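Snaclec rhodocytin subunit alpha (Agkistrodon rhodostoma, PDB 3BX4) activates and aggregates platelets by binding the receptor CLEC-2 (CLEC1B), which sets off signalling through the tyrosine kinase Syk. Local coordinates at residues Phe7-Tyr12 against Cys16-Asn21; Glu22-Thr25 against Lys31-Arg34. All coordinates share one frame; numbering follows the deposited sequence.

Interaction 1 of 2, residues Phe7-Tyr12 against Cys16-Asn21. With SO4 (sulfate ion), chain I.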
ATOM      1  N   PHE C   7     -21.885   0.831 -23.597  1.00 21.63           N
ATOM      2  CA  PHE C   7     -22.466   2.141 -23.284  1.00 23.56           C
ATOM      3  C   PHE C   7     -21.654   2.867 -22.212  1.00 20.70           C
ATOM      4  O   PHE C   7     -21.318   2.270 -21.210  1.00 21.58           O
ATOM      5  CB  PHE C   7     -23.935   1.956 -22.855  1.00 24.14           C
ATOM      6  CG  PHE C   7     -24.770   1.259 -23.899  1.00 30.26           C
ATOM      7  CD1 PHE C   7     -25.281   1.969 -24.992  1.00 32.76           C
ATOM      8  CD2 PHE C   7     -24.980  -0.131 -23.831  1.00 34.60           C
ATOM      9  CE1 PHE C   7     -26.048   1.307 -25.987  1.00 34.85           C
ATOM     10  CE2 PHE C   7     -25.718  -0.808 -24.837  1.00 36.85           C
ATOM     11  CZ  PHE C   7     -26.247  -0.089 -25.912  1.00 33.21           C
ATOM     12  N   GLY C   8     -21.336   4.144 -22.455  1.00 20.10           N
ATOM     13  CA  GLY C   8     -20.624   4.952 -21.490  1.00 18.98           C
ATOM     14  C   GLY C   8     -19.116   4.952 -21.681  1.00 17.94           C
ATOM     15  O   GLY C   8     -18.440   5.779 -21.106  1.00 17.29           O
ATOM     16  N   TRP C   9     -18.607   4.006 -22.490  1.00 16.01           N
ATOM     17  CA  TRP C   9     -17.165   3.877 -22.696  1.00 15.09           C
ATOM     18  C   TRP C   9     -16.774   4.429 -24.090  1.00 15.58           C
ATOM     19  O   TRP C   9     -17.552   4.294 -25.016  1.00 18.27           O
ATOM     20  CB  TRP C   9     -16.752   2.388 -22.628  1.00 14.98           C
ATOM     21  CG  TRP C   9     -16.890   1.798 -21.223  1.00 14.17           C
ATOM     22  CD1 TRP C   9     -18.044   1.342 -20.612  1.00 16.45           C
ATOM     23  CD2 TRP C   9     -15.833   1.571 -20.298  1.00 14.91           C
ATOM     24  NE1 TRP C   9     -17.765   0.879 -19.362  1.00 15.28           N
ATOM     25  CE2 TRP C   9     -16.433   1.030 -19.103  1.00 13.24           C
ATOM     26  CE3 TRP C   9     -14.443   1.819 -20.326  1.00 12.82           C
ATOM     27  CZ2 TRP C   9     -15.684   0.695 -17.963  1.00 13.21           C
ATOM     28  CZ3 TRP C   9     -13.657   1.482 -19.168  1.00 12.90           C
ATOM     29  CH2 TRP C   9     -14.316   0.961 -17.979  1.00 13.84           C
ATOM     30  N   SER C  10     -15.571   4.970 -24.196  1.00 14.53           N
ATOM     31  CA  SER C  10     -15.076   5.669 -25.411  1.00 13.70           C
ATOM     32  C   SER C  10     -13.939   4.863 -26.010  1.00 14.22           C
ATOM     33  O   SER C  10     -13.050   4.518 -25.280  1.00 14.26           O
ATOM     34  CB  SER C  10     -14.560   7.020 -25.060  1.00 15.53           C
ATOM     35  OG  SER C  10     -15.676   7.867 -24.668  1.00 14.63           O
ATOM     36  N   PRO C  11     -13.995   4.658 -27.323  1.00 15.16           N
ATOM     37  CA  PRO C  11     -12.922   3.859 -27.984  1.00 13.89           C
ATOM     38  C   PRO C  11     -11.724   4.717 -28.363  1.00 15.41           C
ATOM     39  O   PRO C  11     -11.906   5.859 -28.841  1.00 15.61           O
ATOM     40  CB  PRO C  11     -13.655   3.313 -29.223  1.00 15.20           C
ATOM     41  CG  PRO C  11     -14.645   4.422 -29.656  1.00 14.43           C
ATOM     42  CD  PRO C  11     -15.093   5.016 -28.269  1.00 13.42           C
ATOM     43  N   TYR C  12     -10.512   4.164 -28.188  1.00 14.98           N
ATOM     44  CA  TYR C  12      -9.301   4.762 -28.729  1.00 14.93           C
ATOM     45  C   TYR C  12      -8.410   3.571 -29.013  1.00 15.28           C
ATOM     46  O   TYR C  12      -8.246   2.717 -28.168  1.00 15.56           O
ATOM     47  CB  TYR C  12      -8.636   5.735 -27.778  1.00 13.40           C
ATOM     48  CG  TYR C  12      -7.324   6.218 -28.279  1.00 14.76           C
ATOM     49  CD1 TYR C  12      -7.274   7.231 -29.252  1.00 17.99           C
ATOM     50  CD2 TYR C  12      -6.140   5.646 -27.838  1.00 16.56           C
ATOM     51  CE1 TYR C  12      -6.034   7.674 -29.768  1.00 15.72           C
ATOM     52  CE2 TYR C  12      -4.884   6.099 -28.346  1.00 16.41           C
ATOM     53  CZ  TYR C  12      -4.879   7.083 -29.322  1.00 16.49           C
ATOM     54  OH  TYR C  12      -3.707   7.569 -29.893  1.00 18.66           O
ATOM     55  N   CYS C  16     -10.960   0.536 -24.578  1.00 13.72           N
ATOM     56  CA  CYS C  16     -12.151   1.340 -24.228  1.00 13.79           C
ATOM     57  C   CYS C  16     -11.811   2.101 -22.931  1.00 13.43           C
ATOM     58  O   CYS C  16     -11.149   1.598 -22.017  1.00 13.76           O
ATOM     59  CB  CYS C  16     -13.357   0.435 -23.944  1.00 15.36           C
ATOM     60  SG  CYS C  16     -13.757  -0.574 -25.412  1.00 21.82           S
ATOM     61  N   TYR C  17     -12.348   3.322 -22.817  1.00 12.47           N
ATOM     62  CA  TYR C  17     -11.926   4.145 -21.704  1.00 12.19           C
ATOM     63  C   TYR C  17     -13.162   4.846 -21.120  1.00 12.04           C
ATOM     64  O   TYR C  17     -14.141   5.113 -21.824  1.00 14.09           O
ATOM     65  CB  TYR C  17     -11.005   5.274 -22.192  1.00 13.28           C
ATOM     66  CG  TYR C  17      -9.714   4.841 -22.809  1.00 14.67           C
ATOM     67  CD1 TYR C  17      -9.738   4.273 -24.097  1.00 13.29           C
ATOM     68  CD2 TYR C  17      -8.518   4.997 -22.143  1.00 14.90           C
ATOM     69  CE1 TYR C  17      -8.526   3.861 -24.707  1.00 15.68           C
ATOM     70  CE2 TYR C  17      -7.323   4.570 -22.731  1.00 16.20           C
ATOM     71  CZ  TYR C  17      -7.378   4.031 -24.046  1.00 13.24           C
ATOM     72  OH  TYR C  17      -6.182   3.565 -24.659  1.00 18.16           O
ATOM     73  N   GLN C  18     -13.085   5.148 -19.843  1.00 13.08           N
ATOM     74  CA  GLN C  18     -14.190   5.977 -19.262  1.00 13.17           C
ATOM     75  C   GLN C  18     -13.636   6.773 -18.122  1.00 13.10           C
ATOM     76  O   GLN C  18     -12.955   6.255 -17.254  1.00 11.62           O
ATOM     77  CB  GLN C  18     -15.383   5.102 -18.828  1.00 12.58           C
ATOM     78  CG  GLN C  18     -16.593   5.985 -18.295  1.00 12.89           C
ATOM     79  CD  GLN C  18     -17.843   5.195 -18.068  1.00 16.74           C
ATOM     80  OE1 GLN C  18     -17.955   3.962 -18.343  1.00 19.94           O
ATOM     81  NE2 GLN C  18     -18.843   5.894 -17.590  1.00 14.55           N
ATOM     82  N   ALA C  19     -14.017   8.083 -18.067  1.00 13.65           N
ATOM     83  CA  ALA C  19     -13.575   8.955 -16.978  1.00 15.42           C
ATOM     84  C   ALA C  19     -14.765   9.055 -15.984  1.00 14.28           C
ATOM     85  O   ALA C  19     -15.895   9.203 -16.436  1.00 16.27           O
ATOM     86  CB  ALA C  19     -13.253  10.324 -17.498  1.00 14.89           C
ATOM     87  N   PHE C  20     -14.494   8.842 -14.702  1.00 14.77           N
ATOM     88  CA  PHE C  20     -15.541   8.779 -13.661  1.00 18.19           C
ATOM     89  C   PHE C  20     -15.332   9.953 -12.769  1.00 18.78           C
ATOM     90  O   PHE C  20     -14.230  10.250 -12.336  1.00 17.01           O
ATOM     91  CB  PHE C  20     -15.464   7.473 -12.864  1.00 18.62           C
ATOM     92  CG  PHE C  20     -15.839   6.265 -13.653  1.00 19.44           C
ATOM     93  CD1 PHE C  20     -14.849   5.574 -14.399  1.00 17.77           C
ATOM     94  CD2 PHE C  20     -17.175   5.822 -13.718  1.00 19.10           C
ATOM     95  CE1 PHE C  20     -15.193   4.464 -15.189  1.00 18.40           C
ATOM     96  CE2 PHE C  20     -17.534   4.686 -14.516  1.00 19.24           C
ATOM     97  CZ  PHE C  20     -16.518   3.996 -15.262  1.00 18.48           C
ATOM     98  N   ASN C  21     -16.439  10.667 -12.480  1.00 22.40           N
ATOM     99  CA  ASN C  21     -16.289  11.790 -11.569  1.00 24.71           C
ATOM    100  C   ASN C  21     -16.497  11.400 -10.116  1.00 24.28           C
ATOM    101  O   ASN C  21     -16.118  12.226  -9.260  1.00 27.77           O
ATOM    102  CB  ASN C  21     -17.218  12.909 -11.966  1.00 25.35           C
ATOM    103  CG  ASN C  21     -18.576  12.403 -12.253  1.00 27.89           C
ATOM    104  OD1 ASN C  21     -18.939  12.219 -13.421  0.10 27.86           O
ATOM    105  ND2 ASN C  21     -19.363  12.154 -11.206  0.10 27.51           N
TER
HETATM  106  S   SO4 I 137     -22.834   5.749 -24.895  1.00 98.40           S
HETATM  107  O1  SO4 I 137     -22.649   6.946 -24.070  1.00 98.79           O
HETATM  108  O2  SO4 I 137     -21.597   4.970 -24.955  1.00 98.36           O
HETATM  109  O3  SO4 I 137     -23.928   4.953 -24.338  1.00 99.10           O
HETATM  110  O4  SO4 I 137     -23.202   6.142 -26.249  1.00 98.77           O
HETATM  111  O   HOH W   1     -20.536   2.760 -18.431  1.00 26.62           O
HETATM  112  O   HOH W   2      -5.289   2.238 -26.683  1.00 20.10           O
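Trp9 and Gln18 meet at the start of the N-terminal beta hairpin of the C-type lectin fold, just before strand 10-12, which runs antiparallel to strand 15-21. Ser10 and Tyr17 form a hydrogen-bonded pair: Ser10 N gives Tyr17 O a straight bond of 2.8 Å, N-H...O angle 165°, while Tyr17 N returns a more bent one to Ser10 O. Pro11, which has no N-H to give, fits the next position, a non-hydrogen-bonded pair with Cys16.

Gln18 can be followed outward. Its CB lies over the six-membered ring of Trp9, 3.9 Å from the ring centroid, a CH-pi contact. CG, set anti to the backbone N (chi1 -176°), passes over a face of the Phe20 ring near its rim and lies close to Gly8 O. The extended chain then brings CD to 3.2 Å from Gly8 O. OE1 ends above the same indole, whose plane stands almost perpendicular to the amide; although Trp9 NE1 is near, the angle is too poor for a hydrogen bond. Instead a water donates to both Gln18 OE1 and Phe7 O, bridging the two segments. Glutamine suits this place because its methylenes can pack on aromatic rings while its amide oxygen accepts that water.

Glycine suits position 8, whose positive phi (93°) would press a CB against the preceding carbonyl; its N-H binds a sulfate probably left from crystallisation. Cys16 CB touches Trp9 CE3, and its sulfur is joined to Cys5.

On the face shared with Ser10, Tyr17 slants past Tyr12, both rings also meeting Phe53. Tyr17 OH hydrogen-bonds Glu50 and accepts a hydrogen bond from a second water, 2.6 Å away, while Tyr17 CE1 rests 3.6 Å from Tyr12 CB.

Interaction 2 of 2, residues Glu22-Thr25 against Lys31-Arg34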
ATOM      1  N   GLU C  22     -17.029  10.200  -9.830  1.00 23.94           N
ATOM      2  CA  GLU C  22     -16.981   9.603  -8.455  1.00 24.01           C
ATOM      3  C   GLU C  22     -15.588   9.867  -7.876  1.00 22.98           C
ATOM      4  O   GLU C  22     -14.567   9.490  -8.471  1.00 22.28           O
ATOM      5  CB  GLU C  22     -17.152   8.065  -8.420  1.00 25.42           C
ATOM      6  CG  GLU C  22     -18.535   7.442  -8.470  1.00 30.71           C
ATOM      7  CD  GLU C  22     -18.837   6.855  -9.858  1.00 37.54           C
ATOM      8  OE1 GLU C  22     -18.140   7.231 -10.830  1.00 38.79           O
ATOM      9  OE2 GLU C  22     -19.751   6.011  -9.980  1.00 36.65           O
ATOM     10  N   GLN C  23     -15.498  10.460  -6.698  1.00 18.93           N
ATOM     11  CA  GLN C  23     -14.177  10.686  -6.097  1.00 18.90           C
ATOM     12  C   GLN C  23     -13.734   9.547  -5.189  1.00 17.66           C
ATOM     13  O   GLN C  23     -14.401   9.192  -4.189  1.00 17.45           O
ATOM     14  CB  GLN C  23     -14.173  12.057  -5.381  1.00 18.79           C
ATOM     15  CG  GLN C  23     -14.147  13.281  -6.393  1.00 20.18           C
ATOM     16  CD  GLN C  23     -13.900  14.610  -5.699  1.00 26.04           C
ATOM     17  OE1 GLN C  23     -14.565  14.899  -4.686  1.00 29.57           O
ATOM     18  NE2 GLN C  23     -12.951  15.437  -6.213  1.00 28.70           N
ATOM     19  N   LYS C  24     -12.600   8.900  -5.541  1.00 14.16           N
ATOM     20  CA  LYS C  24     -12.121   7.710  -4.862  1.00 13.78           C
ATOM     21  C   LYS C  24     -10.612   7.809  -4.647  1.00 12.17           C
ATOM     22  O   LYS C  24      -9.914   8.526  -5.387  1.00 12.31           O
ATOM     23  CB  LYS C  24     -12.409   6.459  -5.732  1.00 11.80           C
ATOM     24  CG  LYS C  24     -13.856   6.066  -5.774  1.00 16.82           C
ATOM     25  CD  LYS C  24     -14.123   4.847  -6.671  1.00 16.86           C
ATOM     26  CE  LYS C  24     -15.666   4.576  -6.627  1.00 22.89           C
ATOM     27  NZ  LYS C  24     -16.004   3.775  -5.364  1.00 26.80           N
ATOM     28  N   THR C  25     -10.128   7.115  -3.617  1.00 11.81           N
ATOM     29  CA  THR C  25      -8.660   7.019  -3.344  1.00 12.04           C
ATOM     30  C   THR C  25      -8.119   6.249  -4.556  1.00 12.55           C
ATOM     31  O   THR C  25      -8.887   5.655  -5.269  1.00 11.96           O
ATOM     32  CB  THR C  25      -8.319   6.192  -2.059  1.00 12.89           C
ATOM     33  OG1 THR C  25      -8.828   4.860  -2.183  1.00 12.22           O
ATOM     34  CG2 THR C  25      -9.017   6.876  -0.825  1.00 14.44           C
ATOM     35  N   LYS C  31      -9.752  -0.611  -7.709  1.00 13.43           N
ATOM     36  CA  LYS C  31     -10.791  -1.647  -7.397  1.00 12.25           C
ATOM     37  C   LYS C  31     -12.074  -1.478  -8.204  1.00 13.43           C
ATOM     38  O   LYS C  31     -12.681  -2.402  -8.715  1.00 13.24           O
ATOM     39  CB  LYS C  31     -11.153  -1.691  -5.870  1.00 14.37           C
ATOM     40  CG  LYS C  31     -10.021  -2.152  -4.990  1.00 20.30           C
ATOM     41  CD  LYS C  31     -10.491  -2.751  -3.680  1.00 24.87           C
ATOM     42  CE  LYS C  31     -11.484  -1.986  -2.952  1.00 27.85           C
ATOM     43  NZ  LYS C  31     -11.426  -2.482  -1.484  1.00 24.21           N
ATOM     44  N   PHE C  32     -12.560  -0.229  -8.308  1.00 11.10           N
ATOM     45  CA  PHE C  32     -13.710   0.038  -9.094  1.00 11.72           C
ATOM     46  C   PHE C  32     -13.519  -0.289 -10.574  1.00 12.46           C
ATOM     47  O   PHE C  32     -14.367  -0.897 -11.146  1.00 13.61           O
ATOM     48  CB  PHE C  32     -14.120   1.526  -8.902  1.00 12.15           C
ATOM     49  CG  PHE C  32     -15.288   1.948  -9.707  1.00 12.88           C
ATOM     50  CD1 PHE C  32     -16.574   1.966  -9.138  1.00 16.43           C
ATOM     51  CD2 PHE C  32     -15.115   2.431 -11.011  1.00 17.06           C
ATOM     52  CE1 PHE C  32     -17.668   2.404  -9.893  1.00 15.96           C
ATOM     53  CE2 PHE C  32     -16.196   2.847 -11.793  1.00 19.83           C
ATOM     54  CZ  PHE C  32     -17.497   2.857 -11.200  1.00 16.43           C
ATOM     55  N   CYS C  33     -12.336   0.021 -11.129  1.00 11.51           N
ATOM     56  CA  CYS C  33     -12.116  -0.297 -12.497  1.00 11.82           C
ATOM     57  C   CYS C  33     -12.114  -1.823 -12.686  1.00 10.70           C
ATOM     58  O   CYS C  33     -12.671  -2.274 -13.699  1.00 11.06           O
ATOM     59  CB  CYS C  33     -10.776   0.245 -12.919  1.00 11.86           C
ATOM     60  SG  CYS C  33     -10.687   2.081 -13.049  1.00 13.31           S
ATOM     61  N   ARG C  34     -11.564  -2.537 -11.710  1.00 13.37           N
ATOM     62  CA  ARG C  34     -11.484  -4.031 -11.886  1.00 12.06           C
ATOM     63  C   ARG C  34     -12.867  -4.653 -11.847  1.00 13.21           C
ATOM     64  O   ARG C  34     -13.135  -5.715 -12.345  1.00 14.33           O
ATOM     65  CB  ARG C  34     -10.659  -4.676 -10.763  1.00 12.91           C
ATOM     66  CG  ARG C  34      -9.260  -4.264 -10.713  1.00 16.52           C
ATOM     67  CD  ARG C  34      -8.469  -5.059 -11.817  1.00 15.55           C
ATOM     68  NE  ARG C  34      -8.578  -6.569 -11.714  1.00 16.17           N
ATOM     69  CZ  ARG C  34      -7.694  -7.353 -11.045  1.00 18.90           C
ATOM     70  NH1 ARG C  34      -6.710  -6.832 -10.335  1.00 18.38           N
ATOM     71  NH2 ARG C  34      -7.813  -8.711 -11.019  1.00 18.82           N
TER
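Lys24 and Phe32 carry this contact, a surface patch where the short strand 23-24 faces the end of helix 26-34. Apolar packing comes first. The methylenes of Lys24 cross the phenylalanine side chain at about a right angle, CE reaching Phe32 CD1 at 3.7 Å and CD lying 4.0 Å from Phe32 CB. Lysine suits such a partly exposed site: CG to CE run extended and supply hydrocarbon to the ring, while the turn at chi4 (-82°) redirects the ammonium group. Phe32 holds its CG opposite the backbone N (chi1 178°), which carries the ring off the helix toward the strand. There it also meets Phe20 edge-to-face and packs on Phe129.

A looser, van der Waals approach involves a carboxylate. Glu22 bends at chi2, and its OE2 comes within 4.1 Å of Phe32 CZ, the carboxylate plane 58° from that of the ring. No hydrogen bond links the two segments.

Capping and covalent interactions fix the helix that presents Phe32. Thr25, at the N-cap, uses OG1 to accept from Glu28 N, a task suited to a short hydroxyl side chain. Beyond the contact, Arg34 makes a salt bridge to Glu80 of the second subunit, another copy of this chain. Helix 26-34 is the first helix of the C-type lectin domain, and the Cys33-Cys131 disulfide ties it to the last strand, 127-133, a linkage characteristic of this fold.

In the fold
Interactions 1 and 2 follow one another along the chain, strand 15-21 leading into strand 23-24 after a corner at Glu22, and their centres lie about 14 Å apart. They touch through aromatic rings: Phe20 CE2 of interaction 1 is 3.5 Å from Phe32 CE2 of interaction 2, and both rings also meet Phe129 of strand 127-133. That strand serves both contacts, pairing with strand 15-21 and, through His127, hydrogen-bonding the backbone of Lys24. Interaction 1 is the more peripheral, its centre about 15 Å from the chain centre against about 10 Å. No other protein chain of the assembly touches its segments, whereas Lys31, Phe32 and Arg34 of interaction 2 meet the second subunit.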